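Local coordinates for protein putative ATPase Rv3679 (Mycobacterium tuberculosis H37Rv, PDB 6BS3) that forms with a partner subunit a heterodimeric Get3-like ATPase that hydrolyses ATP and is required for resistance to nitric oxide and to elevated glycerol, at residues A245-P249 and Q250-K254. Numbering follows the deposited sequence.
Sequences AHLEP and QDLAK
The carbonyl of E248, the N-cap residue, opens the ladder of helix 249-255 by accepting the amide of L252, with N of L252 2.9 Å from O of E248. E248 thus serves the helix through its backbone, while the end of its exposed side chain leads away. One residue on, P249 O accepts A253 N at 3.1 Å. P249 suits the first turn because its nitrogen carries no hydrogen and no partner is needed there, while its ring restricts phi to the helical region. Q250 O then takes K254 N in a longer bond of 3.3 Å.

Beside this polar seam runs an apolar one. L247, in extended backbone conformation before the cap, sets its CB 4.0 Å from CB of L252, and the CD1 methyls of the two leucines also meet, branched apolar ends suited to both places. CD2 of L247 lies 4.0 Å from CB of D251, the two side chains crossing at about a right angle. The side chain of L252 also packs on A292, I295 and T296 of helix 278-302. Just upstream, A245 O is hydrogen-bonded by H291 NE2 of that helix. L247 and D251 also touch apolar side chains of the partner protein. Far from the nucleotide, this is a helix N-terminus with proline at N1 and L247 (N') against L252 (N4), a hydrophobic staple.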
ATOM      1  N   ALA A 245      24.299  -6.628  -5.863  1.00 62.16           N
ATOM      2  CA  ALA A 245      24.715  -7.823  -5.111  1.00 63.13           C
ATOM      3  C   ALA A 245      26.075  -7.637  -4.447  1.00 70.44           C
ATOM      4  O   ALA A 245      26.210  -8.103  -3.341  1.00 70.74           O
ATOM      5  CB  ALA A 245      24.733  -9.009  -6.024  1.00 63.64           C
ATOM      6  N   HIS A 246      27.065  -7.128  -5.183  1.00 68.52           N
ATOM      7  CA  HIS A 246      28.448  -6.767  -4.751  1.00 69.04           C
ATOM      8  C   HIS A 246      29.349  -7.987  -4.564  1.00 76.55           C
ATOM      9  O   HIS A 246      30.482  -7.808  -4.197  1.00 77.97           O
ATOM     10  CB  HIS A 246      28.502  -5.887  -3.505  1.00 69.45           C
ATOM     11  CG  HIS A 246      28.305  -4.449  -3.793  1.00 72.77           C
ATOM     12  ND1 HIS A 246      27.560  -3.652  -2.997  1.00 74.46           N
ATOM     13  CD2 HIS A 246      28.746  -3.683  -4.793  1.00 74.42           C
ATOM     14  CE1 HIS A 246      27.549  -2.448  -3.484  1.00 73.79           C
ATOM     15  NE2 HIS A 246      28.259  -2.444  -4.577  1.00 74.09           N
ATOM     16  N   LEU A 247      28.852  -9.182  -4.813  1.00 73.66           N
ATOM     17  CA  LEU A 247      29.535 -10.424  -4.428  1.00 73.89           C
ATOM     18  C   LEU A 247      29.314 -11.369  -5.585  1.00 80.08           C
ATOM     19  O   LEU A 247      28.244 -11.350  -6.168  1.00 80.30           O
ATOM     20  CB  LEU A 247      28.899 -10.997  -3.166  1.00 73.94           C
ATOM     21  CG  LEU A 247      29.528 -10.569  -1.849  1.00 78.44           C
ATOM     22  CD1 LEU A 247      28.850 -11.242  -0.681  1.00 78.22           C
ATOM     23  CD2 LEU A 247      31.003 -10.864  -1.834  1.00 81.47           C
ATOM     24  N   GLU A 248      30.309 -12.170  -5.879  1.00 77.58           N
ATOM     25  CA  GLU A 248      30.172 -13.114  -6.997  1.00 77.75           C
ATOM     26  C   GLU A 248      29.279 -14.300  -6.546  1.00 81.72           C
ATOM     27  O   GLU A 248      29.309 -14.633  -5.354  1.00 81.24           O
ATOM     28  CB  GLU A 248      31.558 -13.626  -7.456  1.00 79.54           C
ATOM     29  CG  GLU A 248      32.478 -12.569  -8.060  1.00 92.94           C
ATOM     30  CD  GLU A 248      31.990 -11.851  -9.307  1.00120.92           C
ATOM     31  OE1 GLU A 248      31.484 -12.523 -10.236  1.00116.30           O
ATOM     32  OE2 GLU A 248      32.128 -10.607  -9.359  1.00119.55           O
ATOM     33  N   PRO A 249      28.504 -14.950  -7.465  1.00 78.11           N
ATOM     34  CA  PRO A 249      27.587 -16.035  -7.050  1.00 78.13           C
ATOM     35  C   PRO A 249      28.096 -17.045  -6.018  1.00 85.49           C
ATOM     36  O   PRO A 249      27.342 -17.378  -5.102  1.00 86.33           O
ATOM     37  CB  PRO A 249      27.247 -16.724  -8.368  1.00 79.43           C
ATOM     38  CG  PRO A 249      27.288 -15.629  -9.360  1.00 83.61           C
ATOM     39  CD  PRO A 249      28.349 -14.657  -8.907  1.00 79.14           C
ATOM     40  N   GLN A 250      29.353 -17.516  -6.144  1.00 83.03           N
ATOM     41  CA  GLN A 250      29.935 -18.482  -5.210  1.00 83.29           C
ATOM     42  C   GLN A 250      30.215 -17.865  -3.839  1.00 86.29           C
ATOM     43  O   GLN A 250      29.887 -18.476  -2.822  1.00 85.46           O
ATOM     44  CB  GLN A 250      31.196 -19.136  -5.800  1.00 85.08           C
ATOM     45  CG  GLN A 250      30.887 -20.223  -6.819  1.00104.10           C
ATOM     46  CD  GLN A 250      32.137 -20.940  -7.254  1.00128.05           C
ATOM     47  OE1 GLN A 250      32.860 -20.489  -8.151  1.00124.25           O
ATOM     48  NE2 GLN A 250      32.420 -22.076  -6.624  1.00119.70           N
ATOM     49  N   ASP A 251      30.795 -16.646  -3.819  1.00 82.98           N
ATOM     50  CA  ASP A 251      31.099 -15.892  -2.598  1.00 82.62           C
ATOM     51  C   ASP A 251      29.818 -15.501  -1.848  1.00 84.64           C
ATOM     52  O   ASP A 251      29.820 -15.478  -0.614  1.00 84.78           O
ATOM     53  CB  ASP A 251      31.911 -14.631  -2.931  1.00 84.91           C
ATOM     54  CG  ASP A 251      33.296 -14.875  -3.503  1.00 97.75           C
ATOM     55  OD1 ASP A 251      33.670 -16.058  -3.680  1.00 99.01           O
ATOM     56  OD2 ASP A 251      34.004 -13.882  -3.780  1.00103.89           O
ATOM     57  N   LEU A 252      28.730 -15.211  -2.592  1.00 78.70           N
ATOM     58  CA  LEU A 252      27.436 -14.834  -2.029  1.00 77.66           C
ATOM     59  C   LEU A 252      26.744 -16.019  -1.367  1.00 81.93           C
ATOM     60  O   LEU A 252      26.271 -15.884  -0.236  1.00 81.30           O
ATOM     61  CB  LEU A 252      26.540 -14.211  -3.100  1.00 77.10           C
ATOM     62  CG  LEU A 252      25.145 -13.847  -2.640  1.00 80.74           C
ATOM     63  CD1 LEU A 252      25.191 -12.791  -1.563  1.00 81.02           C
ATOM     64  CD2 LEU A 252      24.298 -13.417  -3.802  1.00 81.24           C
ATOM     65  N   ALA A 253      26.694 -17.176  -2.067  1.00 79.22           N
ATOM     66  CA  ALA A 253      26.075 -18.416  -1.591  1.00 79.12           C
ATOM     67  C   ALA A 253      26.685 -18.875  -0.268  1.00 84.36           C
ATOM     68  O   ALA A 253      25.946 -19.316   0.618  1.00 84.50           O
ATOM     69  CB  ALA A 253      26.211 -19.505  -2.637  1.00 79.72           C
ATOM     70  N   LYS A 254      28.026 -18.730  -0.126  1.00 81.00           N
ATOM     71  CA  LYS A 254      28.769 -19.085   1.084  1.00 80.96           C
ATOM     72  C   LYS A 254      28.476 -18.099   2.218  1.00 84.31           C
ATOM     73  O   LYS A 254      28.162 -18.537   3.326  1.00 83.88           O
ATOM     74  CB  LYS A 254      30.281 -19.157   0.805  1.00 83.96           C
ATOM     75  CG  LYS A 254      30.742 -20.485   0.234  1.00101.07           C
ATOM     76  CD  LYS A 254      32.262 -20.556   0.173  1.00112.99           C
ATOM     77  CE  LYS A 254      32.756 -21.906  -0.288  1.00125.10           C
ATOM     78  NZ  LYS A 254      34.234 -22.031  -0.152  1.00133.33           N
TER